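Local coordinates for penicillin-binding protein 1A (Mycobacterium tuberculosis, PDB 5CXW) that builds and cross-links cell-wall peptidoglycan, this part being the penicillin-sensitive transpeptidase region that follows the glycan-polymerising domain, at residues T12-E17 and P229-Q234; Q29-T34 and Q234-A239; I112-Q117 and A374-P379; A219-S224 and Q256-A261; V309-S314 and E362-P367. One frame throughout, in Å; residues are numbered along the deposited sequence. Where two conformers were deposited one is given.

Contact 1. Residues T12-E17 and P229-Q234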
# COMPACT_ATOMS: atom_id res chain seq x y z
N THR A 12 3.83 20.87 7.89
CA THR A 12 4.35 21.45 9.11
C THR A 12 5.24 20.50 9.87
O THR A 12 6.35 20.87 10.27
CB THR A 12 3.24 21.89 10.03
OG1 THR A 12 2.49 22.90 9.36
CG2 THR A 12 3.79 22.47 11.34
N ARG A 13 4.78 19.27 10.03
CA ARG A 13 5.54 18.26 10.73
C ARG A 13 6.89 18.09 10.05
O ARG A 13 7.92 18.03 10.71
CB ARG A 13 4.76 16.93 10.71
CG ARG A 13 5.21 15.85 11.68
CD ARG A 13 4.78 14.42 11.22
NE ARG A 13 5.90 13.93 10.44
CZ ARG A 13 6.09 14.04 9.11
NH1 ARG A 13 5.17 14.51 8.21
NH2 ARG A 13 7.27 13.63 8.65
N GLU A 14 6.89 18.02 8.73
CA GLU A 14 8.16 17.79 8.00
C GLU A 14 9.12 19.01 8.09
O GLU A 14 10.35 18.87 8.21
CB GLU A 14 7.83 17.48 6.54
CG GLU A 14 9.02 17.07 5.71
CD GLU A 14 8.59 16.60 4.33
OE1 GLU A 14 7.64 15.80 4.24
OE2 GLU A 14 9.18 16.97 3.33
N LEU A 15 8.54 20.22 8.02
CA LEU A 15 9.35 21.44 8.15
C LEU A 15 10.00 21.48 9.54
O LEU A 15 11.17 21.83 9.64
CB LEU A 15 8.49 22.71 7.92
CG LEU A 15 8.00 22.88 6.49
CD1 LEU A 15 6.88 23.92 6.45
CD2 LEU A 15 9.14 23.20 5.54
N LEU A 16 9.24 21.12 10.58
CA LEU A 16 9.78 21.08 11.95
C LEU A 16 11.01 20.17 12.05
O LEU A 16 12.00 20.56 12.67
CB LEU A 16 8.70 20.68 12.95
CG LEU A 16 7.86 21.82 13.57
CD1 LEU A 16 7.70 23.07 12.71
CD2 LEU A 16 6.51 21.39 14.15
N GLU A 17 10.95 18.99 11.43
CA GLU A 17 12.10 18.09 11.41
C GLU A 17 13.23 18.70 10.60
O GLU A 17 14.37 18.77 11.07
CB GLU A 17 11.74 16.72 10.83
CG GLU A 17 12.98 15.88 10.52
CD GLU A 17 12.66 14.41 10.37
OE1 GLU A 17 11.47 14.07 10.20
OE2 GLU A 17 13.60 13.59 10.42
N PRO A 229 12.57 8.03 0.83
CA PRO A 229 11.66 8.41 1.94
C PRO A 229 10.51 9.29 1.45
O PRO A 229 10.74 10.21 0.65
CB PRO A 229 12.57 9.20 2.90
CG PRO A 229 13.90 8.64 2.62
CD PRO A 229 13.98 8.37 1.15
N PRO A 230 9.30 8.98 1.87
CA PRO A 230 8.19 9.83 1.43
C PRO A 230 8.33 11.23 1.98
O PRO A 230 8.75 11.39 3.12
CB PRO A 230 6.92 9.15 1.97
CG PRO A 230 7.33 7.86 2.46
CD PRO A 230 8.84 7.77 2.56
N HIS A 231 7.96 12.21 1.19
CA HIS A 231 8.05 13.60 1.66
C HIS A 231 7.07 14.46 0.93
O HIS A 231 6.67 14.16 -0.22
CB HIS A 231 9.48 14.10 1.46
CG HIS A 231 9.89 14.14 0.05
ND1 HIS A 231 10.29 13.01 -0.62
CD2 HIS A 231 9.92 15.15 -0.85
CE1 HIS A 231 10.57 13.33 -1.87
NE2 HIS A 231 10.38 14.62 -2.03
N PHE A 232 6.70 15.54 1.61
CA PHE A 232 5.67 16.47 1.19
C PHE A 232 6.25 17.84 0.74
O PHE A 232 5.55 18.60 0.10
CB PHE A 232 4.71 16.76 2.36
CG PHE A 232 3.85 15.61 2.79
CD1 PHE A 232 4.37 14.62 3.64
CD2 PHE A 232 2.53 15.48 2.33
CE1 PHE A 232 3.59 13.52 4.03
CE2 PHE A 232 1.76 14.39 2.74
CZ PHE A 232 2.29 13.43 3.59
N VAL A 233 7.48 18.12 1.11
CA VAL A 233 8.10 19.43 0.86
C VAL A 233 9.10 19.29 -0.29
O VAL A 233 10.05 18.50 -0.24
CB VAL A 233 8.80 19.97 2.09
CG1 VAL A 233 9.57 21.24 1.70
CG2 VAL A 233 7.82 20.25 3.25
N GLN A 234 8.84 20.08 -1.33
CA GLN A 234 9.66 20.18 -2.53
C GLN A 234 10.69 21.29 -2.43
O GLN A 234 11.84 21.12 -2.84
CB GLN A 234 8.77 20.42 -3.75
CG GLN A 234 9.48 20.55 -5.09
CD GLN A 234 10.26 19.29 -5.43
OE1 GLN A 234 9.83 18.14 -5.14
NE2 GLN A 234 11.41 19.47 -6.03
O HOH W 1 11.46 17.23 1.78
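Glu14 reaches from helix 2-19 to the backbone of Phe232 and Val233, at the start of strand 233-237. Hydrogen bonds come first. The two carboxylate oxygens take neighbouring backbone N-H groups. OE1 of Glu14 accepts from Phe232 N at 2.8 Å with its syn lone pair, and the bond is nearly straight at 165°. OE2 of Glu14 accepts from Val233 N at 3.0 Å, but this donor stands above the carboxylate plane, 46° out of it. A water adds a third bond to the carboxylate, at OE2 of Glu14, 2.8 Å, and also donates to Val233 O. The first torsion of Glu14 sets CG anti to its backbone N (chi1 -173°), and the extended chain beyond carries the carboxylate to the strand.

Van der Waals contacts form the second group. Phe232 turns a ring edge to the carboxylate: CD1 lies 3.5 Å from Glu14 OE1, which sits in the ring plane. Val233 CB comes within 3.3 Å of Glu14 OE2. The apolar pair comes from the next residue: Leu15 CD2 meets Val233 CG2 at 4.0 Å, the two side chains crossing at about a right angle.

The third group lies within the loop. His231 ND1 donates to Pro229 O at 3.1 Å, so ND1 carries a proton. Around the contact, Tyr77 meets the Phe232 ring edge-to-face, and Val11 of the same helix also touches Phe232 and Val233.

Glu14 thus ties an N-terminal helix to the strand start through backbone groups. With two N-H donors and a donating water, its carboxylate is probably ionised.

Contact 2. Residues Q29-T34 and Q234-A239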
# COMPACT_ATOMS: atom_id res chain seq x y z
N GLN A 29 8.21 32.88 10.64
CA GLN A 29 9.18 33.04 9.57
C GLN A 29 8.60 33.44 8.19
O GLN A 29 9.31 34.07 7.41
CB GLN A 29 10.04 31.80 9.44
CG GLN A 29 11.04 31.66 10.57
CD GLN A 29 11.99 30.52 10.31
OE1 GLN A 29 12.52 30.40 9.21
NE2 GLN A 29 12.22 29.70 11.30
N GLY A 30 7.35 33.11 7.90
CA GLY A 30 6.77 33.48 6.58
C GLY A 30 7.43 32.76 5.41
O GLY A 30 7.60 33.30 4.30
N LEU A 31 7.81 31.53 5.66
CA LEU A 31 8.46 30.72 4.65
C LEU A 31 7.56 30.55 3.47
O LEU A 31 6.37 30.39 3.64
CB LEU A 31 8.80 29.35 5.19
CG LEU A 31 9.82 29.37 6.34
CD1 LEU A 31 10.14 27.96 6.72
CD2 LEU A 31 11.06 30.16 5.90
N VAL A 32 8.15 30.51 2.30
CA VAL A 32 7.42 30.19 1.09
C VAL A 32 7.72 28.74 0.75
O VAL A 32 8.83 28.38 0.41
CB VAL A 32 7.82 31.13 -0.06
CG1 VAL A 32 7.17 30.66 -1.37
CG2 VAL A 32 7.49 32.57 0.33
N VAL A 33 6.71 27.90 0.90
CA VAL A 33 6.88 26.44 0.82
C VAL A 33 6.20 25.93 -0.44
O VAL A 33 5.09 26.37 -0.77
CB VAL A 33 6.29 25.75 2.04
CG1 VAL A 33 6.46 24.22 1.96
CG2 VAL A 33 6.87 26.34 3.33
N THR A 34 6.92 25.16 -1.22
CA THR A 34 6.35 24.45 -2.35
C THR A 34 6.21 23.00 -1.93
O THR A 34 7.15 22.38 -1.48
CB THR A 34 7.30 24.53 -3.57
OG1 THR A 34 7.59 25.92 -3.89
CG2 THR A 34 6.64 23.92 -4.79
N GLN A 234 8.84 20.08 -1.33
CA GLN A 234 9.66 20.18 -2.53
C GLN A 234 10.69 21.29 -2.43
O GLN A 234 11.84 21.12 -2.84
CB GLN A 234 8.77 20.42 -3.75
CG GLN A 234 9.48 20.55 -5.09
CD GLN A 234 10.26 19.29 -5.43
OE1 GLN A 234 9.83 18.14 -5.14
NE2 GLN A 234 11.41 19.47 -6.03
N LYS A 235 10.30 22.43 -1.88
CA LYS A 235 11.23 23.59 -1.88
C LYS A 235 10.80 24.54 -0.78
O LYS A 235 9.61 24.61 -0.42
CB LYS A 235 11.22 24.27 -3.24
CG LYS A 235 12.26 25.38 -3.38
CD LYS A 235 12.34 25.85 -4.83
CE LYS A 235 13.35 26.94 -5.07
NZ LYS A 235 13.15 27.55 -6.41
N VAL A 236 11.78 25.22 -0.18
CA VAL A 236 11.47 26.23 0.85
C VAL A 236 12.34 27.44 0.57
O VAL A 236 13.55 27.29 0.39
CB VAL A 236 11.81 25.71 2.26
CG1 VAL A 236 11.43 26.74 3.32
CG2 VAL A 236 11.06 24.41 2.55
N VAL A 237 11.69 28.62 0.51
CA VAL A 237 12.42 29.89 0.25
C VAL A 237 11.97 30.83 1.33
O VAL A 237 10.75 30.88 1.66
CB VAL A 237 12.08 30.47 -1.12
CG1 VAL A 237 12.92 31.73 -1.41
CG2 VAL A 237 12.32 29.45 -2.23
N SER A 238 12.91 31.63 1.84
CA SER A 238 12.51 32.61 2.83
C SER A 238 11.57 33.66 2.26
O SER A 238 11.50 33.91 1.07
CB SER A 238 13.74 33.29 3.45
OG SER A 238 14.21 34.28 2.57
N ALA A 239 10.90 34.36 3.16
CA ALA A 239 9.99 35.40 2.79
C ALA A 239 10.71 36.47 1.96
O ALA A 239 10.15 37.07 1.03
CB ALA A 239 9.41 36.03 4.05
O HOH W 2 11.60 33.75 5.99
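Leu31 packs on Val236 beside an antiparallel strand pair. Its CB is 4.2 Å from Val236 CG1. CG stands anti to the carbonyl carbon (chi1 -64°) and carries the fork. CD1 comes closer, 3.8 Å from Val236 CG1, and CD2 lies 4.2 Å from Ser238 CA. Phe19 of helix 2-19 and Leu244 of the next strand also touch this leucine.

From Val32 onward the backbones take over. Val32 and Val237 form a hydrogen-bonded pair, with Val32 N to Val237 O at 2.7 Å. Val33 faces Val236 as a non-hydrogen-bonded pair. Thr34 and Lys235 are again hydrogen-bonded, and their side chains lie side by side. Lys235 then extends away from the contact.

Before the strand, a water bridges Gln29 O and Ala239 N, while Ala239 CB sits 3.3 Å from Gly30 O.

At the other end Thr34 O takes two donors, Gln234 N at 2.9 Å and Lys235 N at 3.2 Å. Two residues facing one make this a classic beta bulge. It lies in the antiparallel sheet of strands 32-35, 233-237 and 243-246, where 233-237 is the middle strand.

Contact 3. Residues I112-Q117 and A374-P379; sequences IGLGYQ and AGVPPP
Leu114 covers the flat peptide group between Gly375 and Val376. Its CD1 sits over one face of that group, almost directly above Gly375 C at 3.6 Å. The same methyl is 3.7 Å from Gly375 O and 3.8 Å from Val376 N, so it sits over the middle of the C, O and N group. A second peptide group is used in return. The CG-CD edge of the Pro377 ring lies over one face of the Leu114-Gly115 amide: CD above the carbonyl, CG out over Gly115 CA. Pro377 CD is 4.2 Å from Leu114 O. At the margin, Pro377 CG meets Gly115 CA at 3.7 Å. Gly115 has no side chain, which lets the proline ring come this near.

Side-chain contacts fill in around these faces. Leu114 CD1 lies 4.2 Å from Val376 CG2, and Leu114 CB also faces Pro377 CD. No hydrogen bond crosses between the segments, so the contact is van der Waals in kind.

Each side has its own backbone shape. Gly113 to Tyr116 form a type I beta turn, closed by Tyr116 N to Gly113 O at 3.0 Å. Leu114 and Gly115 are its two middle residues. Opposite them, the chain runs on through consecutive prolines near the end of the modelled chain.

The turn follows helix 100-109 and leads to strand 117-119. Leu114 also touches Leu104 of that helix and Ala269 of helix 260-270. Asn265 of the latter helix accepts a hydrogen bond from Gly375 N, and Pro377 rests on Asn142 of strand 140-142.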
# COMPACT_ATOMS: atom_id res chain seq x y z
N ILE A 112 13.34 -18.48 -4.05
CA ILE A 112 12.08 -19.17 -4.24
C ILE A 112 11.31 -18.31 -5.26
O ILE A 112 10.83 -17.19 -4.91
CB ILE A 112 11.26 -19.36 -2.91
CG1 ILE A 112 12.10 -20.13 -1.89
CG2 ILE A 112 9.94 -20.08 -3.17
CD1 ILE A 112 11.56 -20.06 -0.48
N GLY A 113 11.17 -18.82 -6.47
CA GLY A 113 10.67 -17.98 -7.54
C GLY A 113 9.19 -18.13 -7.83
O GLY A 113 8.49 -18.93 -7.16
N LEU A 114 8.75 -17.42 -8.87
CA LEU A 114 7.29 -17.35 -9.15
C LEU A 114 6.66 -18.68 -9.48
O LEU A 114 5.48 -18.85 -9.27
CB LEU A 114 6.98 -16.31 -10.23
CG LEU A 114 7.29 -14.89 -9.91
CD1 LEU A 114 6.82 -14.00 -11.03
CD2 LEU A 114 6.75 -14.39 -8.57
N GLY A 115 7.46 -19.63 -9.97
CA GLY A 115 6.97 -20.94 -10.32
C GLY A 115 6.98 -21.98 -9.21
O GLY A 115 6.59 -23.14 -9.46
N TYR A 116 7.36 -21.59 -7.99
CA TYR A 116 7.36 -22.48 -6.83
C TYR A 116 5.93 -22.93 -6.56
O TYR A 116 5.04 -22.11 -6.35
CB TYR A 116 7.98 -21.77 -5.60
CG TYR A 116 7.93 -22.64 -4.37
CD1 TYR A 116 8.53 -23.89 -4.36
CD2 TYR A 116 7.27 -22.19 -3.23
CE1 TYR A 116 8.50 -24.66 -3.20
CE2 TYR A 116 7.28 -22.95 -2.05
CZ TYR A 116 7.83 -24.17 -2.06
OH TYR A 116 7.74 -24.88 -0.85
N GLN A 117 5.71 -24.25 -6.55
CA GLN A 117 4.35 -24.81 -6.40
C GLN A 117 4.05 -25.04 -4.95
O GLN A 117 4.85 -25.70 -4.25
CB GLN A 117 4.31 -26.15 -7.12
CG GLN A 117 4.46 -26.07 -8.62
CD GLN A 117 3.19 -25.60 -9.27
OE1 GLN A 117 2.08 -25.89 -8.80
NE2 GLN A 117 3.33 -24.80 -10.32
N ALA A 374 11.65 -16.52 -14.76
CA ALA A 374 11.64 -15.10 -15.16
C ALA A 374 10.20 -14.75 -15.47
O ALA A 374 9.67 -15.14 -16.52
CB ALA A 374 12.49 -14.88 -16.39
N GLY A 375 9.58 -13.98 -14.61
CA GLY A 375 8.18 -13.66 -14.75
C GLY A 375 7.23 -14.85 -14.48
O GLY A 375 7.68 -15.93 -14.07
N VAL A 376 5.95 -14.61 -14.72
CA VAL A 376 4.88 -15.57 -14.37
C VAL A 376 4.98 -16.73 -15.34
O VAL A 376 4.98 -16.46 -16.54
CB VAL A 376 3.50 -14.96 -14.44
CG1 VAL A 376 2.42 -15.99 -14.07
CG2 VAL A 376 3.39 -13.77 -13.50
N PRO A 377 5.03 -18.00 -14.85
CA PRO A 377 5.08 -19.15 -15.76
C PRO A 377 3.90 -19.19 -16.70
O PRO A 377 2.78 -18.98 -16.26
CB PRO A 377 5.02 -20.35 -14.80
CG PRO A 377 5.73 -19.85 -13.58
CD PRO A 377 5.30 -18.43 -13.45
N PRO A 378 4.14 -19.42 -18.00
CA PRO A 378 2.95 -19.51 -18.86
C PRO A 378 2.12 -20.74 -18.46
O PRO A 378 2.70 -21.74 -18.07
CB PRO A 378 3.55 -19.67 -20.27
CG PRO A 378 4.91 -19.03 -20.14
CD PRO A 378 5.39 -19.42 -18.77
N PRO A 379 0.79 -20.67 -18.56
CA PRO A 379 0.05 -21.87 -18.13
C PRO A 379 0.14 -22.99 -19.22
O PRO A 379 0.35 -22.65 -20.41
CB PRO A 379 -1.38 -21.35 -17.95
CG PRO A 379 -1.44 -20.04 -18.71
CD PRO A 379 -0.08 -19.75 -19.31

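Contact 4. Residues A219-S224 and Q256-A261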
# COMPACT_ATOMS: atom_id res chain seq x y z
N ALA A 219 5.74 1.82 -3.94
CA ALA A 219 6.59 2.71 -4.78
C ALA A 219 8.00 2.11 -4.95
O ALA A 219 8.57 2.16 -6.03
CB ALA A 219 6.60 4.12 -4.23
N THR A 220 8.54 1.50 -3.90
CA THR A 220 9.84 0.89 -3.99
C THR A 220 9.82 -0.25 -5.02
O THR A 220 10.78 -0.42 -5.81
CB THR A 220 10.27 0.39 -2.59
OG1 THR A 220 10.38 1.52 -1.71
CG2 THR A 220 11.58 -0.36 -2.60
N LEU A 221 8.74 -1.03 -5.00
CA LEU A 221 8.56 -2.06 -6.02
C LEU A 221 8.49 -1.45 -7.43
O LEU A 221 9.16 -1.95 -8.36
CB LEU A 221 7.36 -2.93 -5.72
CG LEU A 221 7.41 -3.76 -4.44
CD1 LEU A 221 6.04 -4.36 -4.18
CD2 LEU A 221 8.48 -4.83 -4.57
N ALA A 222 7.72 -0.38 -7.56
CA ALA A 222 7.50 0.32 -8.85
C ALA A 222 8.81 0.86 -9.40
O ALA A 222 9.01 0.94 -10.62
CB ALA A 222 6.49 1.44 -8.67
N ALA A 223 9.71 1.20 -8.48
CA ALA A 223 11.07 1.74 -8.84
C ALA A 223 12.14 0.64 -8.95
O ALA A 223 13.35 0.93 -8.82
CB ALA A 223 11.47 2.80 -7.86
N SER A 224 11.72 -0.62 -9.14
CA SER A 224 12.67 -1.73 -9.33
C SER A 224 13.55 -1.89 -8.10
O SER A 224 14.71 -2.21 -8.24
CB SER A 224 13.47 -1.57 -10.62
OG SER A 224 12.62 -1.84 -11.75
N GLN A 256 18.94 1.15 -2.90
CA GLN A 256 18.55 -0.11 -3.52
C GLN A 256 18.19 -1.16 -2.42
O GLN A 256 19.00 -2.03 -2.08
CB GLN A 256 19.66 -0.62 -4.45
CG GLN A 256 19.26 -1.83 -5.29
CD GLN A 256 18.35 -1.44 -6.42
OE1 GLN A 256 18.68 -0.57 -7.23
NE2 GLN A 256 17.26 -2.12 -6.56
N ARG A 257 16.98 -1.08 -1.91
CA ARG A 257 16.58 -1.93 -0.78
C ARG A 257 16.21 -3.37 -1.15
O ARG A 257 16.39 -4.29 -0.33
CB ARG A 257 15.31 -1.33 -0.16
CG ARG A 257 15.56 0.00 0.56
CD ARG A 257 16.23 -0.24 1.90
NE ARG A 257 16.33 0.95 2.75
CZ ARG A 257 15.39 1.43 3.56
NH1 ARG A 257 14.21 0.89 3.66
NH2 ARG A 257 15.66 2.52 4.29
N ILE A 258 15.63 -3.56 -2.32
CA ILE A 258 15.19 -4.83 -2.82
C ILE A 258 15.89 -5.01 -4.18
O ILE A 258 15.97 -4.06 -4.96
CB ILE A 258 13.67 -4.82 -3.01
CG1 ILE A 258 12.95 -4.55 -1.69
CG2 ILE A 258 13.19 -6.10 -3.68
CD1 ILE A 258 11.49 -4.27 -1.89
N PRO A 259 16.42 -6.21 -4.47
CA PRO A 259 17.09 -6.32 -5.76
C PRO A 259 16.11 -6.10 -6.92
O PRO A 259 14.92 -6.45 -6.86
CB PRO A 259 17.65 -7.76 -5.78
CG PRO A 259 17.66 -8.16 -4.30
CD PRO A 259 16.61 -7.38 -3.61
N LYS A 260 16.61 -5.41 -7.95
CA LYS A 260 15.82 -5.15 -9.14
C LYS A 260 15.12 -6.40 -9.66
O LYS A 260 13.94 -6.36 -10.04
CB LYS A 260 16.71 -4.56 -10.23
CG LYS A 260 16.02 -4.44 -11.61
CD LYS A 260 16.80 -3.61 -12.58
CE LYS A 260 16.20 -3.56 -13.98
NZ LYS A 260 14.82 -3.05 -14.03
N ALA A 261 15.87 -7.51 -9.77
CA ALA A 261 15.31 -8.74 -10.34
C ALA A 261 14.13 -9.23 -9.48
O ALA A 261 13.11 -9.70 -10.03
CB ALA A 261 16.34 -9.82 -10.53
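Ser224 meets Gln256 and Lys260 in a mixed contact, polar at Ser224 and apolar around Ile258. It sits where helix 211-222 ends and where the chain enters helix 260-270, within the transpeptidase domain. Gln256 supplies the main bond. Its NE2 donates to Ser224 O at 3.1 Å, on a lone pair in the carbonyl plane. The same NE2 donates to Ile258 O at 2.8 Å. Both acceptors lie within 4° of the amide plane, and the two bonds fix the rotation of the amide between the carbonyls. The Gln256 chain bends at chi2 (75°), which turns CD back from an extended course. Lys260 CA adds a CA-H...O contact to Ser224 O at 3.3 Å.

Ser224 lies just past the helix end, as the C-prime residue of a Schellman motif, with positive phi. Ser224 N bonds to Leu221 O, and Gly225 N to Thr220 O. On the other segment, Pro259 is the N-cap residue of the next helix.

Lys260 NZ makes a weak bond of 3.4 Å to Ser224 OG. Asp264 serves both groups better, as a salt bridge to the lysine and a hydrogen bond to the serine.

The apolar patch is buried. Ile258 CD1 lies 4.0 Å from Thr220 CG2 and 4.1 Å from Leu221 CD2. Val105 of helix 100-109 touches both Leu221 and Ile258.

Contact 5. Residues V309-S314 and E362-P367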
# COMPACT_ATOMS: atom_id res chain seq x y z
N VAL A 309 -4.05 -1.48 -3.39
CA VAL A 309 -2.76 -0.81 -3.54
C VAL A 309 -2.13 -1.20 -4.86
O VAL A 309 -2.06 -2.35 -5.20
CB VAL A 309 -1.83 -1.15 -2.36
CG1 VAL A 309 -0.62 -0.22 -2.36
CG2 VAL A 309 -2.53 -1.06 -1.05
N GLY A 310 -1.73 -0.23 -5.67
CA GLY A 310 -1.11 -0.59 -6.92
C GLY A 310 -0.49 0.61 -7.61
O GLY A 310 -0.71 1.77 -7.22
N TYR A 311 0.31 0.28 -8.61
CA TYR A 311 1.23 1.23 -9.23
C TYR A 311 1.45 1.05 -10.71
O TYR A 311 1.18 0.00 -11.29
CB TYR A 311 2.59 1.14 -8.49
CG TYR A 311 3.29 -0.20 -8.50
CD1 TYR A 311 4.13 -0.63 -9.54
CD2 TYR A 311 3.11 -1.08 -7.42
CE1 TYR A 311 4.79 -1.88 -9.48
CE2 TYR A 311 3.74 -2.29 -7.38
CZ TYR A 311 4.60 -2.68 -8.39
OH TYR A 311 5.23 -3.91 -8.27
N THR A 312 1.99 2.14 -11.32
CA THR A 312 2.71 2.12 -12.53
C THR A 312 4.13 2.55 -12.18
O THR A 312 4.40 2.89 -11.05
CB THR A 312 2.09 3.09 -13.55
OG1 THR A 312 2.44 4.42 -13.18
CG2 THR A 312 0.65 2.91 -13.63
N PRO A 313 5.05 2.56 -13.13
CA PRO A 313 6.40 3.01 -12.76
C PRO A 313 6.47 4.47 -12.28
O PRO A 313 7.46 4.88 -11.64
CB PRO A 313 7.20 2.80 -14.06
CG PRO A 313 6.44 1.71 -14.78
CD PRO A 313 5.01 1.98 -14.49
N SER A 314 5.44 5.26 -12.55
CA SER A 314 5.42 6.69 -12.27
C SER A 314 4.46 7.10 -11.13
O SER A 314 4.45 8.25 -10.77
CB SER A 314 5.13 7.45 -13.55
OG SER A 314 6.25 7.34 -14.44
N GLU A 362 3.20 3.50 -19.76
CA GLU A 362 4.47 2.82 -19.53
C GLU A 362 4.32 1.31 -19.40
O GLU A 362 3.29 0.80 -18.99
CB GLU A 362 5.09 3.31 -18.25
CG GLU A 362 5.45 4.75 -18.30
CD GLU A 362 6.13 5.21 -17.04
OE1 GLU A 362 5.47 5.37 -16.00
OE2 GLU A 362 7.37 5.42 -17.09
N THR A 363 5.37 0.59 -19.79
CA THR A 363 5.41 -0.87 -19.62
C THR A 363 6.40 -1.16 -18.52
O THR A 363 7.31 -0.35 -18.23
CB THR A 363 5.82 -1.59 -20.89
OG1 THR A 363 7.01 -1.01 -21.35
CG2 THR A 363 4.80 -1.33 -21.98
N PHE A 364 6.20 -2.29 -17.87
CA PHE A 364 7.08 -2.66 -16.77
C PHE A 364 8.37 -3.33 -17.26
O PHE A 364 8.41 -3.92 -18.34
CB PHE A 364 6.30 -3.58 -15.84
CG PHE A 364 5.24 -2.89 -15.08
CD1 PHE A 364 5.57 -1.99 -14.12
CD2 PHE A 364 3.91 -3.20 -15.28
CE1 PHE A 364 4.59 -1.35 -13.35
CE2 PHE A 364 2.90 -2.56 -14.55
CZ PHE A 364 3.25 -1.66 -13.53
N PRO A 365 9.43 -3.24 -16.45
CA PRO A 365 10.70 -3.85 -16.85
C PRO A 365 10.58 -5.35 -16.97
O PRO A 365 9.93 -5.99 -16.18
CB PRO A 365 11.69 -3.43 -15.74
CG PRO A 365 10.99 -2.43 -14.93
CD PRO A 365 9.53 -2.52 -15.16
N LYS A 366 11.19 -5.93 -18.00
CA LYS A 366 11.15 -7.35 -18.19
C LYS A 366 11.87 -8.04 -17.02
O LYS A 366 13.01 -7.71 -16.69
CB LYS A 366 11.86 -7.72 -19.48
CG LYS A 366 11.81 -9.18 -19.80
CD LYS A 366 12.37 -9.42 -21.21
CE LYS A 366 11.74 -10.67 -21.82
NZ LYS A 366 12.56 -11.84 -21.46
N PRO A 367 11.21 -8.99 -16.39
CA PRO A 367 11.92 -9.63 -15.26
C PRO A 367 12.96 -10.63 -15.72
O PRO A 367 12.84 -11.20 -16.80
CB PRO A 367 10.82 -10.42 -14.54
CG PRO A 367 9.70 -10.55 -15.52
CD PRO A 367 9.80 -9.41 -16.50
O HOH W 3 2.82 5.78 -15.56
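Phe364 packs the CE1-CZ side of its ring against Pro313 and Tyr311, and this is the tight part of the contact. Phe364 CE1 is 3.5 Å from Pro313 CD. The same ring carbon lies 3.9 Å from Tyr311 CD1. The two aromatic planes are turned 88° apart with centroids at 5.9 Å, but the approach is oblique. Tyr311 O sits at the Phe364 ring edge, in its plane, 3.5 Å from CZ. Chi1 of Tyr311 (60°) sets CG between backbone N and carbonyl carbon, and from there the ring reaches toward Phe364. The tyrosine hydroxyl is hydrogen-bonded to Thr267, and helix 211-222 touches the tyrosine side chain through Tyr218, Leu221 and Ala222. Phe364 also leans on Thr267 and Ala289.

The other side is polar and wetter. Glu362 slides past Pro313 in the opposite direction, its chain extended beyond CG. Ser314 OG donates to Glu362 OE1 at 2.6 Å. The hydroxyl comes from the syn side, 31° out of the carboxylate plane. A water donates to the same oxygen at 2.7 Å and also binds Thr312 OG1. That hydroxyl accepts from Ser314 N at 3.2 Å, which makes an ST turn at Thr312. The turn places Ser314 beside the glutamate.

Strand 303-312 belongs to the five-stranded antiparallel sheet of the transpeptidase domain. The loop after helix 343-356 is thus fixed to its end in two ways. Phe364 packs on Pro313 and Tyr311 on one side. On the other, a carboxylate oxygen is satisfied by one hydroxyl and one water. These donors would tend to favour an ionised Glu362.

Contacts 1 and 3 are buried, contact 2 lies at the surface, and contacts 4 and 5 are partly buried. Contacts 1 and 2 share Gln234 and strand 233-237. They touch where Leu15 packs on Val236. One uses a carboxylate against strand backbone, the other a ladder of backbone bonds. Contacts 4 and 5 also meet: Ala222 packs on Tyr311, and Lys260 on Pro365. Both pair an apolar patch with polar bonds. Contact 3 has no hydrogen bond between its segments, and touches contact 5 where Gly375 meets Pro367. Contacts 2 and 3 lie on opposite sides of the chain's centre, their centres about 50 Å apart.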